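Local coordinates for putative uncharacterized protein (Mycobacterium avium, PDB 2Z6V) that probably transfers a sulfuryl group from the donor PAPS to an acceptor that has not been identified, at residues A[114-119]-A[279-284]; A[216-221]-A[308-313]; A[252-257]-A[312-317]; A[268-273]-A[400-405]. One frame throughout, in Å; residues are numbered along the deposited sequence.

Interaction 1 of 4, residues A[114-119]-A[279-284]; sequences MPRTGT and TGSLCN. With PLM (palmitic acid), chain C; SO4 (sulfate ion), chain B.
R116 and S281 meet beside what is probably the phosphosulfate-binding loop of this sulfotransferase, residues 114-119. NE of R116 donates to OG of S281 at 2.9 Å, with an N-H...O angle of 155°. OG comes in at the edge of the guanidinium, slightly tilted from its plane. The arginine chain bends at chi2 and chi3 (-48° and -54°), bringing NE to the serine. The chain lies alongside the helix at S281 and L282, with its CG 3.7 Å from the backbone N of L282. The loop follows strand 109-113 and leads into helix 120-126, the place of the P-loop-like anion site in the sulfotransferase fold. A sulfate ion, probably from the crystallisation liquor, sits in it. G118 N donates to SO4 O1 at 3.0 Å. T119 N and T119 OG1 make weaker bonds to SO4 O4, and T120 N adds another bond. T119 OG1 is also bonded to K248 NZ. SO4 O1 lies 4.1 Å above one face of the R116 guanidinium, near its centre. The ion probably marks where a phosphate of the donor binds. T117 OG1 turns back on the loop itself and donates to M114 O at 3.3 Å. On the P115 side the contact is apolar. P115 CG touches L282 CD1 at 3.8 Å, the two side chains crossing obliquely. Both residues line a palmitic acid chain, and P115 CB lies 3.7 Å from PLM CG.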
# COMPACT_ATOMS: atom_id res chain seq x y z
N MET A 114 6.90 6.19 -6.43
CA MET A 114 7.86 5.27 -5.83
C MET A 114 7.56 5.13 -4.35
O MET A 114 6.89 5.98 -3.75
CB MET A 114 9.29 5.81 -5.93
CG MET A 114 9.79 6.17 -7.31
SD MET A 114 11.49 6.82 -7.21
CE MET A 114 11.18 8.46 -6.49
N PRO A 115 8.02 4.03 -3.74
CA PRO A 115 7.76 3.88 -2.30
C PRO A 115 8.80 4.76 -1.60
O PRO A 115 9.81 5.14 -2.22
CB PRO A 115 7.99 2.39 -2.06
CG PRO A 115 9.04 2.04 -3.08
CD PRO A 115 8.56 2.78 -4.31
N ARG A 116 8.56 5.12 -0.35
CA ARG A 116 9.51 5.94 0.39
C ARG A 116 9.57 7.39 -0.08
O ARG A 116 10.62 8.03 0.01
CB ARG A 116 10.92 5.33 0.31
CG ARG A 116 10.96 3.83 0.49
CD ARG A 116 10.14 3.42 1.70
NE ARG A 116 10.57 4.14 2.89
CZ ARG A 116 9.90 4.16 4.03
NH1 ARG A 116 8.76 3.49 4.15
NH2 ARG A 116 10.38 4.83 5.06
N THR A 117 8.46 7.92 -0.58
CA THR A 117 8.43 9.30 -1.04
C THR A 117 7.97 10.27 0.04
O THR A 117 7.89 11.47 -0.20
CB THR A 117 7.49 9.47 -2.26
OG1 THR A 117 6.29 8.72 -2.05
CG2 THR A 117 8.18 8.99 -3.53
N GLY A 118 7.68 9.74 1.23
CA GLY A 118 7.26 10.57 2.36
C GLY A 118 5.92 11.26 2.17
O GLY A 118 5.76 12.43 2.49
N THR A 119 4.94 10.50 1.68
CA THR A 119 3.60 11.00 1.40
C THR A 119 2.65 10.98 2.58
O THR A 119 1.56 11.54 2.52
CB THR A 119 2.95 10.18 0.26
OG1 THR A 119 2.64 8.86 0.73
CG2 THR A 119 3.90 10.07 -0.93
N THR A 279 15.44 4.88 -3.07
CA THR A 279 15.91 3.53 -3.37
C THR A 279 16.60 2.88 -2.18
O THR A 279 16.36 1.71 -1.87
CB THR A 279 16.88 3.55 -4.57
OG1 THR A 279 16.16 3.93 -5.75
CG2 THR A 279 17.51 2.18 -4.78
N GLY A 280 17.47 3.63 -1.53
CA GLY A 280 18.18 3.10 -0.38
C GLY A 280 17.23 2.90 0.78
O GLY A 280 17.40 1.99 1.60
N SER A 281 16.22 3.77 0.84
CA SER A 281 15.21 3.69 1.89
C SER A 281 14.38 2.44 1.67
O SER A 281 13.93 1.81 2.63
CB SER A 281 14.32 4.94 1.86
OG SER A 281 13.36 4.90 2.90
N LEU A 282 14.17 2.06 0.40
CA LEU A 282 13.39 0.86 0.09
C LEU A 282 14.12 -0.37 0.61
O LEU A 282 13.52 -1.20 1.28
CB LEU A 282 13.16 0.71 -1.42
CG LEU A 282 12.35 -0.55 -1.78
CD1 LEU A 282 11.03 -0.53 -1.03
CD2 LEU A 282 12.11 -0.64 -3.27
N CYS A 283 15.41 -0.46 0.30
CA CYS A 283 16.23 -1.59 0.74
C CYS A 283 16.24 -1.71 2.26
O CYS A 283 16.27 -2.82 2.81
CB CYS A 283 17.68 -1.40 0.27
SG CYS A 283 17.92 -1.51 -1.50
N ASN A 284 16.23 -0.57 2.93
CA ASN A 284 16.24 -0.55 4.37
C ASN A 284 14.89 -1.01 4.90
O ASN A 284 14.81 -1.75 5.89
CB ASN A 284 16.57 0.86 4.87
CG ASN A 284 16.67 0.94 6.37
OD1 ASN A 284 17.40 0.17 7.00
ND2 ASN A 284 15.93 1.89 6.97
C1 PLM C . 8.43 -5.89 -1.72
O1 PLM C . 9.22 -6.43 -2.52
O2 PLM C . 7.52 -6.47 -1.09
C2 PLM C . 8.57 -4.39 -1.47
C3 PLM C . 8.65 -3.62 -2.79
C4 PLM C . 8.67 -2.10 -2.58
C5 PLM C . 7.39 -1.61 -1.89
C6 PLM C . 7.45 -1.82 -0.38
C7 PLM C . 6.07 -1.63 0.24
C8 PLM C . 5.16 -2.81 -0.09
C9 PLM C . 3.74 -2.33 -0.39
CA PLM C . 3.21 -1.41 0.71
CB PLM C . 2.06 -0.54 0.21
CC PLM C . 2.50 0.25 -1.03
CD PLM C . 2.45 -0.62 -2.28
CE PLM C . 3.35 -0.08 -3.40
CF PLM C . 4.82 -0.13 -2.98
CG PLM C . 5.75 0.26 -4.12
S SO4 B . 6.01 6.88 2.70
O1 SO4 B . 7.44 7.23 2.85
O2 SO4 B . 5.75 6.36 1.34
O3 SO4 B . 5.65 5.86 3.70
O4 SO4 B . 5.18 8.08 2.92

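Interaction 2 of 4, residues A[216-221]-A[308-313]; sequences WLFDEA and AMWQMR. With PLM (palmitic acid), chain C.
F218 and W310 carry this contact between helix 212-219 and helix 301-326. Their rings form a strongly offset, near-parallel pair. The planes are 16° apart, and the F218 ring and the six-membered ring of W310 have centroids 5.3 Å apart, so overlap is slight. The closest approach is F218 CD2 to W310 CH2, 3.8 Å. In W310, CG is anti to the backbone N (chi1 174°), which carries the far end of the indole across to the other helix. D219 OD2 approaches the edge of that indole, 4.0 Å from W310 CZ2, with its carboxylate almost perpendicular to the ring. The other oxygen, D219 OD1, is hydrogen-bonded to Y314. Q311 sits beside the phenyl edge: its carbonyl O is 4.1 Å from F218 CE2. Its extended side chain reaches the palmitic acid, where Q311 NE2 donates to PLM O1 at 3.3 Å. The amide is modelled too near the ligand chain, so details there are doubtful. The fatty acid occupies what may be the acceptor pocket. Y314, one turn further along helix 301-326, meets both aromatic rings. The opposite side of helix 301-326 packs through M309 and M312 on helix 392-405, and M312 also touches helix 275-285.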
# COMPACT_ATOMS: atom_id res chain seq x y z
N TRP A 216 6.87 -12.09 -11.37
CA TRP A 216 5.63 -12.62 -11.91
C TRP A 216 4.60 -11.51 -11.90
O TRP A 216 3.89 -11.28 -12.88
CB TRP A 216 5.11 -13.77 -11.05
CG TRP A 216 3.69 -14.15 -11.38
CD1 TRP A 216 3.26 -14.84 -12.49
CD2 TRP A 216 2.51 -13.85 -10.62
NE1 TRP A 216 1.89 -14.98 -12.45
CE2 TRP A 216 1.40 -14.38 -11.32
CE3 TRP A 216 2.28 -13.17 -9.41
CZ2 TRP A 216 0.08 -14.27 -10.85
CZ3 TRP A 216 0.97 -13.06 -8.94
CH2 TRP A 216 -0.11 -13.61 -9.66
N LEU A 217 4.54 -10.82 -10.76
CA LEU A 217 3.60 -9.74 -10.55
C LEU A 217 3.73 -8.63 -11.58
O LEU A 217 2.75 -8.22 -12.18
CB LEU A 217 3.78 -9.16 -9.14
CG LEU A 217 2.72 -8.14 -8.71
CD1 LEU A 217 1.36 -8.82 -8.60
CD2 LEU A 217 3.14 -7.54 -7.38
N PHE A 218 4.95 -8.15 -11.77
CA PHE A 218 5.22 -7.06 -12.70
C PHE A 218 5.17 -7.43 -14.19
O PHE A 218 4.69 -6.65 -15.00
CB PHE A 218 6.58 -6.45 -12.39
CG PHE A 218 6.60 -5.56 -11.18
CD1 PHE A 218 5.66 -5.72 -10.17
CD2 PHE A 218 7.58 -4.59 -11.04
CE1 PHE A 218 5.70 -4.90 -9.02
CE2 PHE A 218 7.63 -3.77 -9.90
CZ PHE A 218 6.69 -3.93 -8.89
N ASP A 219 5.66 -8.62 -14.54
CA ASP A 219 5.72 -9.03 -15.94
C ASP A 219 4.68 -10.02 -16.46
O ASP A 219 4.53 -10.15 -17.67
CB ASP A 219 7.11 -9.59 -16.26
CG ASP A 219 8.22 -8.60 -15.97
OD1 ASP A 219 8.00 -7.37 -16.13
OD2 ASP A 219 9.33 -9.04 -15.59
N GLU A 220 3.96 -10.69 -15.57
CA GLU A 220 2.97 -11.68 -16.02
C GLU A 220 1.56 -11.51 -15.49
O GLU A 220 0.59 -11.60 -16.24
CB GLU A 220 3.44 -13.08 -15.67
CG GLU A 220 4.63 -13.57 -16.46
CD GLU A 220 5.08 -14.95 -16.01
OE1 GLU A 220 5.74 -15.05 -14.95
OE2 GLU A 220 4.75 -15.94 -16.71
N ALA A 221 1.44 -11.29 -14.18
CA ALA A 221 0.13 -11.15 -13.56
C ALA A 221 -0.81 -10.18 -14.27
O ALA A 221 -0.43 -9.06 -14.63
CB ALA A 221 0.30 -10.74 -12.10
N ALA A 308 15.96 -3.80 -5.65
CA ALA A 308 15.34 -2.51 -5.38
C ALA A 308 15.44 -1.65 -6.63
O ALA A 308 14.50 -0.94 -6.98
CB ALA A 308 16.03 -1.82 -4.20
N MET A 309 16.59 -1.71 -7.30
CA MET A 309 16.82 -0.93 -8.51
C MET A 309 15.86 -1.36 -9.61
O MET A 309 15.28 -0.53 -10.30
CB MET A 309 18.26 -1.12 -8.99
CG MET A 309 18.57 -0.44 -10.31
SD MET A 309 20.19 -0.91 -10.93
CE MET A 309 21.25 0.00 -9.84
N TRP A 310 15.70 -2.67 -9.76
CA TRP A 310 14.82 -3.26 -10.75
C TRP A 310 13.37 -2.83 -10.48
O TRP A 310 12.64 -2.44 -11.40
CB TRP A 310 14.94 -4.78 -10.69
CG TRP A 310 14.00 -5.54 -11.57
CD1 TRP A 310 14.20 -5.92 -12.86
CD2 TRP A 310 12.71 -6.05 -11.20
NE1 TRP A 310 13.12 -6.64 -13.32
CE2 TRP A 310 12.19 -6.74 -12.32
CE3 TRP A 310 11.95 -6.00 -10.02
CZ2 TRP A 310 10.95 -7.36 -12.30
CZ3 TRP A 310 10.71 -6.62 -10.00
CH2 TRP A 310 10.22 -7.30 -11.14
N GLN A 311 12.97 -2.89 -9.22
CA GLN A 311 11.62 -2.50 -8.84
C GLN A 311 11.36 -1.02 -9.05
O GLN A 311 10.30 -0.62 -9.53
CB GLN A 311 11.35 -2.87 -7.38
CG GLN A 311 10.96 -4.31 -7.18
CD GLN A 311 10.56 -4.60 -5.75
OE1 GLN A 311 9.98 -3.76 -5.08
NE2 GLN A 311 10.87 -5.80 -5.28
N MET A 312 12.34 -0.19 -8.69
CA MET A 312 12.18 1.25 -8.86
C MET A 312 12.01 1.61 -10.33
O MET A 312 11.23 2.50 -10.66
CB MET A 312 13.38 2.00 -8.28
CG MET A 312 13.38 2.03 -6.75
SD MET A 312 11.84 2.71 -6.11
CE MET A 312 12.42 4.11 -5.15
N ARG A 313 12.72 0.92 -11.22
CA ARG A 313 12.61 1.21 -12.65
C ARG A 313 11.14 1.15 -13.10
O ARG A 313 10.67 2.02 -13.82
CB ARG A 313 13.46 0.24 -13.47
CG ARG A 313 13.36 0.47 -14.97
CD ARG A 313 14.53 -0.16 -15.71
NE ARG A 313 14.70 -1.59 -15.43
CZ ARG A 313 13.80 -2.53 -15.71
NH1 ARG A 313 12.64 -2.20 -16.29
NH2 ARG A 313 14.05 -3.80 -15.43
C1 PLM C . 8.43 -5.89 -1.72
O1 PLM C . 9.22 -6.43 -2.52
O2 PLM C . 7.52 -6.47 -1.09
C2 PLM C . 8.57 -4.39 -1.47
C3 PLM C . 8.65 -3.62 -2.79
C4 PLM C . 8.67 -2.10 -2.58
C5 PLM C . 7.39 -1.61 -1.89
C6 PLM C . 7.45 -1.82 -0.38
C7 PLM C . 6.07 -1.63 0.24
C8 PLM C . 5.16 -2.81 -0.09
C9 PLM C . 3.74 -2.33 -0.39
CA PLM C . 3.21 -1.41 0.71
CB PLM C . 2.06 -0.54 0.21
CC PLM C . 2.50 0.25 -1.03
CD PLM C . 2.45 -0.62 -2.28
CE PLM C . 3.35 -0.08 -3.40
CF PLM C . 4.82 -0.13 -2.98
CG PLM C . 5.75 0.26 -4.12

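Interaction 3 of 4, residues A[252-257]-A[312-317]; sequences HSVHIE and MRYHVD. With PLM (palmitic acid), chain C.
V254 and H315 have the closest CA atoms, 5.1 Å apart, where a type I turn from S253 to I256 is laid against helix 301-326. H255 in that turn is the N-cap residue of helix 256-262. The CG2 methyl of V254 stands over the imidazole of H315 in a CH-pi contact, 3.5 Å from the ring centroid and 9° off the normal. The valine torsion explains this: CG1 is anti to the backbone N (chi1 178°), and CG2 lies beside that N, on the side of the histidine. CG2 also touches the helix at Y314 CB, 4.1 Å away, and CG1 approaches the same atom at 4.2 Å. The Y314 ring extends off past the valine, and its OH is hydrogen-bonded to D219 OD1. The rotation of the imidazole is helped by its own helix, since H315 ND1 is hydrogen-bonded to Q311 O one turn earlier. S253 adds a second approach, with OG 3.5 Å from H315 CD2. This hydroxyl has its polar partners elsewhere: P250 O, close by in the chain, and G113 O, at the end of strand 109-113. Its one proton can serve either, or be shared between them. The last carbon of the palmitic acid lies at the H315 ring edge. It is modelled too near NE2, so the detail there is doubtful. V254 O accepts a hydrogen bond from R318 NH1. The turn sits between helix 301-326 and the central sheet, with S253 and I256 resting on L112 of strand 109-113 and E257 salt-bridged to R325 of the helix.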
# COMPACT_ATOMS: atom_id res chain seq x y z
N HIS A 252 0.80 1.62 -7.55
CA HIS A 252 -0.32 1.92 -8.44
C HIS A 252 0.37 2.42 -9.72
O HIS A 252 -0.14 2.28 -10.82
CB HIS A 252 -1.21 3.04 -7.89
CG HIS A 252 -2.35 2.56 -7.05
ND1 HIS A 252 -3.16 1.51 -7.43
CD2 HIS A 252 -2.87 3.04 -5.90
CE1 HIS A 252 -4.13 1.37 -6.54
NE2 HIS A 252 -3.98 2.29 -5.60
N SER A 253 1.55 3.01 -9.53
CA SER A 253 2.34 3.53 -10.64
C SER A 253 2.74 2.39 -11.58
O SER A 253 2.67 2.51 -12.79
CB SER A 253 3.60 4.21 -10.10
OG SER A 253 4.30 3.35 -9.22
N VAL A 254 3.16 1.28 -10.99
CA VAL A 254 3.56 0.12 -11.76
C VAL A 254 2.34 -0.42 -12.52
O VAL A 254 2.40 -0.64 -13.73
CB VAL A 254 4.10 -0.98 -10.84
CG1 VAL A 254 4.48 -2.21 -11.64
CG2 VAL A 254 5.31 -0.45 -10.06
N HIS A 255 1.24 -0.61 -11.80
CA HIS A 255 0.02 -1.13 -12.39
C HIS A 255 -0.92 -0.04 -12.91
O HIS A 255 -2.13 -0.26 -13.01
CB HIS A 255 -0.73 -1.97 -11.34
CG HIS A 255 0.16 -2.91 -10.58
ND1 HIS A 255 0.95 -3.85 -11.20
CD2 HIS A 255 0.38 -3.05 -9.25
CE1 HIS A 255 1.63 -4.53 -10.29
NE2 HIS A 255 1.30 -4.06 -9.10
N ILE A 256 -0.37 1.12 -13.25
CA ILE A 256 -1.21 2.23 -13.71
C ILE A 256 -2.15 1.92 -14.87
O ILE A 256 -3.23 2.51 -14.98
CB ILE A 256 -0.37 3.48 -14.03
CG1 ILE A 256 -1.30 4.69 -14.22
CG2 ILE A 256 0.50 3.23 -15.25
CD1 ILE A 256 -0.61 6.02 -14.08
N GLU A 257 -1.76 0.99 -15.74
CA GLU A 257 -2.61 0.63 -16.86
C GLU A 257 -3.90 -0.08 -16.43
O GLU A 257 -4.98 0.20 -16.96
CB GLU A 257 -1.84 -0.25 -17.86
CG GLU A 257 -0.76 0.48 -18.66
CD GLU A 257 -1.21 1.85 -19.17
OE1 GLU A 257 -2.43 2.04 -19.39
OE2 GLU A 257 -0.35 2.74 -19.37
N MET A 312 12.34 -0.19 -8.69
CA MET A 312 12.18 1.25 -8.86
C MET A 312 12.01 1.61 -10.33
O MET A 312 11.23 2.50 -10.66
CB MET A 312 13.38 2.00 -8.28
CG MET A 312 13.38 2.03 -6.75
SD MET A 312 11.84 2.71 -6.11
CE MET A 312 12.42 4.11 -5.15
N ARG A 313 12.72 0.92 -11.22
CA ARG A 313 12.61 1.21 -12.65
C ARG A 313 11.14 1.15 -13.10
O ARG A 313 10.67 2.02 -13.82
CB ARG A 313 13.46 0.24 -13.47
CG ARG A 313 13.36 0.47 -14.97
CD ARG A 313 14.53 -0.16 -15.71
NE ARG A 313 14.70 -1.59 -15.43
CZ ARG A 313 13.80 -2.53 -15.71
NH1 ARG A 313 12.64 -2.20 -16.29
NH2 ARG A 313 14.05 -3.80 -15.43
N TYR A 314 10.42 0.11 -12.66
CA TYR A 314 9.02 -0.02 -13.01
C TYR A 314 8.19 1.09 -12.39
O TYR A 314 7.21 1.55 -12.98
CB TYR A 314 8.47 -1.36 -12.54
CG TYR A 314 8.88 -2.55 -13.37
CD1 TYR A 314 10.18 -3.05 -13.31
CD2 TYR A 314 7.96 -3.21 -14.17
CE1 TYR A 314 10.54 -4.18 -14.03
CE2 TYR A 314 8.31 -4.34 -14.89
CZ TYR A 314 9.60 -4.82 -14.82
OH TYR A 314 9.91 -5.98 -15.50
N HIS A 315 8.57 1.52 -11.19
CA HIS A 315 7.82 2.57 -10.52
C HIS A 315 7.89 3.93 -11.21
O HIS A 315 7.01 4.76 -10.99
CB HIS A 315 8.27 2.72 -9.06
CG HIS A 315 7.71 1.68 -8.15
ND1 HIS A 315 8.16 0.37 -8.14
CD2 HIS A 315 6.72 1.74 -7.23
CE1 HIS A 315 7.47 -0.32 -7.25
NE2 HIS A 315 6.59 0.49 -6.68
N VAL A 316 8.91 4.16 -12.03
CA VAL A 316 9.01 5.44 -12.73
C VAL A 316 8.63 5.34 -14.20
O VAL A 316 7.93 6.21 -14.72
CB VAL A 316 10.44 6.07 -12.63
CG1 VAL A 316 10.75 6.41 -11.18
CG2 VAL A 316 11.48 5.14 -13.22
N ASP A 317 9.06 4.27 -14.87
CA ASP A 317 8.74 4.12 -16.29
C ASP A 317 7.28 3.78 -16.58
O ASP A 317 6.70 4.30 -17.54
CB ASP A 317 9.65 3.08 -16.95
CG ASP A 317 11.13 3.46 -16.88
OD1 ASP A 317 11.45 4.67 -16.83
OD2 ASP A 317 11.97 2.53 -16.88
C1 PLM C . 8.43 -5.89 -1.72
O1 PLM C . 9.22 -6.43 -2.52
O2 PLM C . 7.52 -6.47 -1.09
C2 PLM C . 8.57 -4.39 -1.47
C3 PLM C . 8.65 -3.62 -2.79
C4 PLM C . 8.67 -2.10 -2.58
C5 PLM C . 7.39 -1.61 -1.89
C6 PLM C . 7.45 -1.82 -0.38
C7 PLM C . 6.07 -1.63 0.24
C8 PLM C . 5.16 -2.81 -0.09
C9 PLM C . 3.74 -2.33 -0.39
CA PLM C . 3.21 -1.41 0.71
CB PLM C . 2.06 -0.54 0.21
CC PLM C . 2.50 0.25 -1.03
CD PLM C . 2.45 -0.62 -2.28
CE PLM C . 3.35 -0.08 -3.40
CF PLM C . 4.82 -0.13 -2.98
CG PLM C . 5.75 0.26 -4.12

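Interaction 4 of 4, residues A[268-273]-A[400-405]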
# COMPACT_ATOMS: atom_id res chain seq x y z
N LEU A 268 -5.11 11.42 -10.62
CA LEU A 268 -3.81 10.92 -10.20
C LEU A 268 -2.82 11.91 -9.60
O LEU A 268 -2.35 12.84 -10.27
CB LEU A 268 -3.17 10.23 -11.40
CG LEU A 268 -4.05 9.21 -12.14
CD1 LEU A 268 -3.37 8.79 -13.44
CD2 LEU A 268 -4.32 8.00 -11.26
N ILE A 269 -2.49 11.69 -8.33
CA ILE A 269 -1.51 12.53 -7.65
C ILE A 269 -0.22 11.74 -7.66
O ILE A 269 -0.12 10.71 -7.01
CB ILE A 269 -1.90 12.79 -6.18
CG1 ILE A 269 -3.23 13.54 -6.10
CG2 ILE A 269 -0.81 13.58 -5.49
CD1 ILE A 269 -3.70 13.77 -4.70
N TRP A 270 0.76 12.21 -8.42
CA TRP A 270 2.05 11.54 -8.51
C TRP A 270 2.96 12.15 -7.42
O TRP A 270 3.21 13.35 -7.41
CB TRP A 270 2.65 11.79 -9.89
CG TRP A 270 3.82 10.92 -10.25
CD1 TRP A 270 4.72 10.35 -9.40
CD2 TRP A 270 4.27 10.60 -11.58
NE1 TRP A 270 5.69 9.68 -10.11
CE2 TRP A 270 5.45 9.82 -11.45
CE3 TRP A 270 3.80 10.89 -12.87
CZ2 TRP A 270 6.15 9.33 -12.55
CZ3 TRP A 270 4.50 10.40 -13.97
CH2 TRP A 270 5.67 9.63 -13.80
N ALA A 271 3.42 11.30 -6.50
CA ALA A 271 4.29 11.76 -5.40
C ALA A 271 5.76 11.62 -5.79
O ALA A 271 6.19 10.55 -6.22
CB ALA A 271 4.00 10.95 -4.14
N HIS A 272 6.52 12.69 -5.62
CA HIS A 272 7.93 12.69 -5.99
C HIS A 272 8.90 12.91 -4.83
O HIS A 272 8.56 13.50 -3.81
CB HIS A 272 8.20 13.77 -7.04
CG HIS A 272 7.39 13.62 -8.29
ND1 HIS A 272 7.61 12.61 -9.20
CD2 HIS A 272 6.34 14.33 -8.76
CE1 HIS A 272 6.73 12.71 -10.18
NE2 HIS A 272 5.94 13.74 -9.93
N ARG A 273 10.12 12.44 -5.03
CA ARG A 273 11.19 12.58 -4.06
C ARG A 273 12.48 12.08 -4.68
O ARG A 273 12.46 11.33 -5.66
CB ARG A 273 10.89 11.78 -2.78
CG ARG A 273 11.97 11.93 -1.72
CD ARG A 273 11.57 11.33 -0.38
NE ARG A 273 12.59 11.58 0.63
CZ ARG A 273 12.52 11.19 1.90
NH1 ARG A 273 11.46 10.51 2.33
NH2 ARG A 273 13.50 11.48 2.75
N ALA A 400 17.23 8.67 -15.09
CA ALA A 400 17.65 9.75 -15.98
C ALA A 400 16.47 10.56 -16.51
O ALA A 400 16.38 11.76 -16.27
CB ALA A 400 18.46 9.19 -17.14
N GLU A 401 15.56 9.89 -17.21
CA GLU A 401 14.39 10.54 -17.77
C GLU A 401 13.58 11.18 -16.65
O GLU A 401 13.28 12.37 -16.68
CB GLU A 401 13.50 9.53 -18.51
CG GLU A 401 12.42 10.18 -19.36
CD GLU A 401 11.27 9.24 -19.68
OE1 GLU A 401 11.51 8.03 -19.90
OE2 GLU A 401 10.11 9.72 -19.73
N TYR A 402 13.25 10.37 -15.66
CA TYR A 402 12.49 10.80 -14.50
C TYR A 402 12.98 12.13 -13.92
O TYR A 402 12.20 13.06 -13.73
CB TYR A 402 12.54 9.72 -13.42
CG TYR A 402 11.73 10.03 -12.19
CD1 TYR A 402 10.34 10.15 -12.27
CD2 TYR A 402 12.33 10.18 -10.94
CE1 TYR A 402 9.58 10.42 -11.14
CE2 TYR A 402 11.58 10.45 -9.81
CZ TYR A 402 10.20 10.57 -9.92
OH TYR A 402 9.43 10.83 -8.81
N LEU A 403 14.28 12.20 -13.63
CA LEU A 403 14.84 13.42 -13.06
C LEU A 403 14.85 14.54 -14.08
O LEU A 403 14.83 15.72 -13.73
CB LEU A 403 16.27 13.17 -12.56
CG LEU A 403 16.39 12.33 -11.28
CD1 LEU A 403 17.85 11.99 -11.02
CD2 LEU A 403 15.80 13.10 -10.11
N ASP A 404 14.85 14.16 -15.35
CA ASP A 404 14.86 15.14 -16.42
C ASP A 404 13.49 15.76 -16.67
O ASP A 404 13.39 16.94 -17.01
CB ASP A 404 15.37 14.52 -17.71
CG ASP A 404 15.48 15.53 -18.82
OD1 ASP A 404 16.26 16.49 -18.66
OD2 ASP A 404 14.78 15.36 -19.84
N THR A 405 12.43 14.98 -16.49
CA THR A 405 11.10 15.51 -16.72
C THR A 405 10.48 16.18 -15.49
O THR A 405 9.63 17.05 -15.62
CB THR A 405 10.15 14.40 -17.27
OG1 THR A 405 8.97 14.34 -16.47
CG2 THR A 405 10.84 13.07 -17.28
O HOH W 1 7.53 8.83 -7.59
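Y402 pushes its ring from helix 392-405 into the angle between W270 and H272, two residues on one side of strand 267-272. This strand belongs to the five-stranded parallel sheet of the sulfotransferase alpha/beta fold, in the order 2-3-1-4-5, and lies between strands 109-113 and 331-335. The helix crosses the strand at 105°, with the axes 12.1 Å apart. Y402 spans this gap. Its CG is anti to the backbone N, and the ring extends across to the strand. Its CE1 meets W270 CZ2 at 3.9 Å, where Y402 and W270 pass alongside, pointing opposite ways. The phenol OH is hydrogen-bonded to H272 ND1 at 2.6 Å, nearly straight at 172° at the hydrogen. Either atom could be the donor. OH lies in the plane of the imidazole, at its edge. The two ring planes are 43° apart, and neither ring lies over the other's face. H272 CE1 in turn lies over one face of the W270 indole, toward its rim. F406, just after the helix, meets both W270 and H272. R273, where the strand ends, turns its side chain away from the helix to a salt bridge with E411. A water joins three of these groups: it accepts from W270 NE1 at 3.2 Å, donates to A271 O at 2.6 Å and lies 3.0 Å from Y402 OH.

How the interactions relate
Helix 301-326 is the shared element: it supplies one side of interactions 2 and 3, whose centres are 8 Å apart and which share M312 and R313. Its M312 also packs on M114, P115 and T279 of interaction 1, and V316 touches Y402 of interaction 4. In chain order the segments run 114-119, 216-221, 252-257, 268-273, 279-284, 308-317 and 400-405, so most contacts interleave. Strand 267-272 of interaction 4 leads into helix 275-285 of interaction 1, and R273 packs on loop 114-119. Interactions 2 and 4 do not touch, their centres being 18 Å apart. Interactions 1, 2 and 3 all touch the palmitic acid, so what may be the acceptor pocket lies close to the sulfate site.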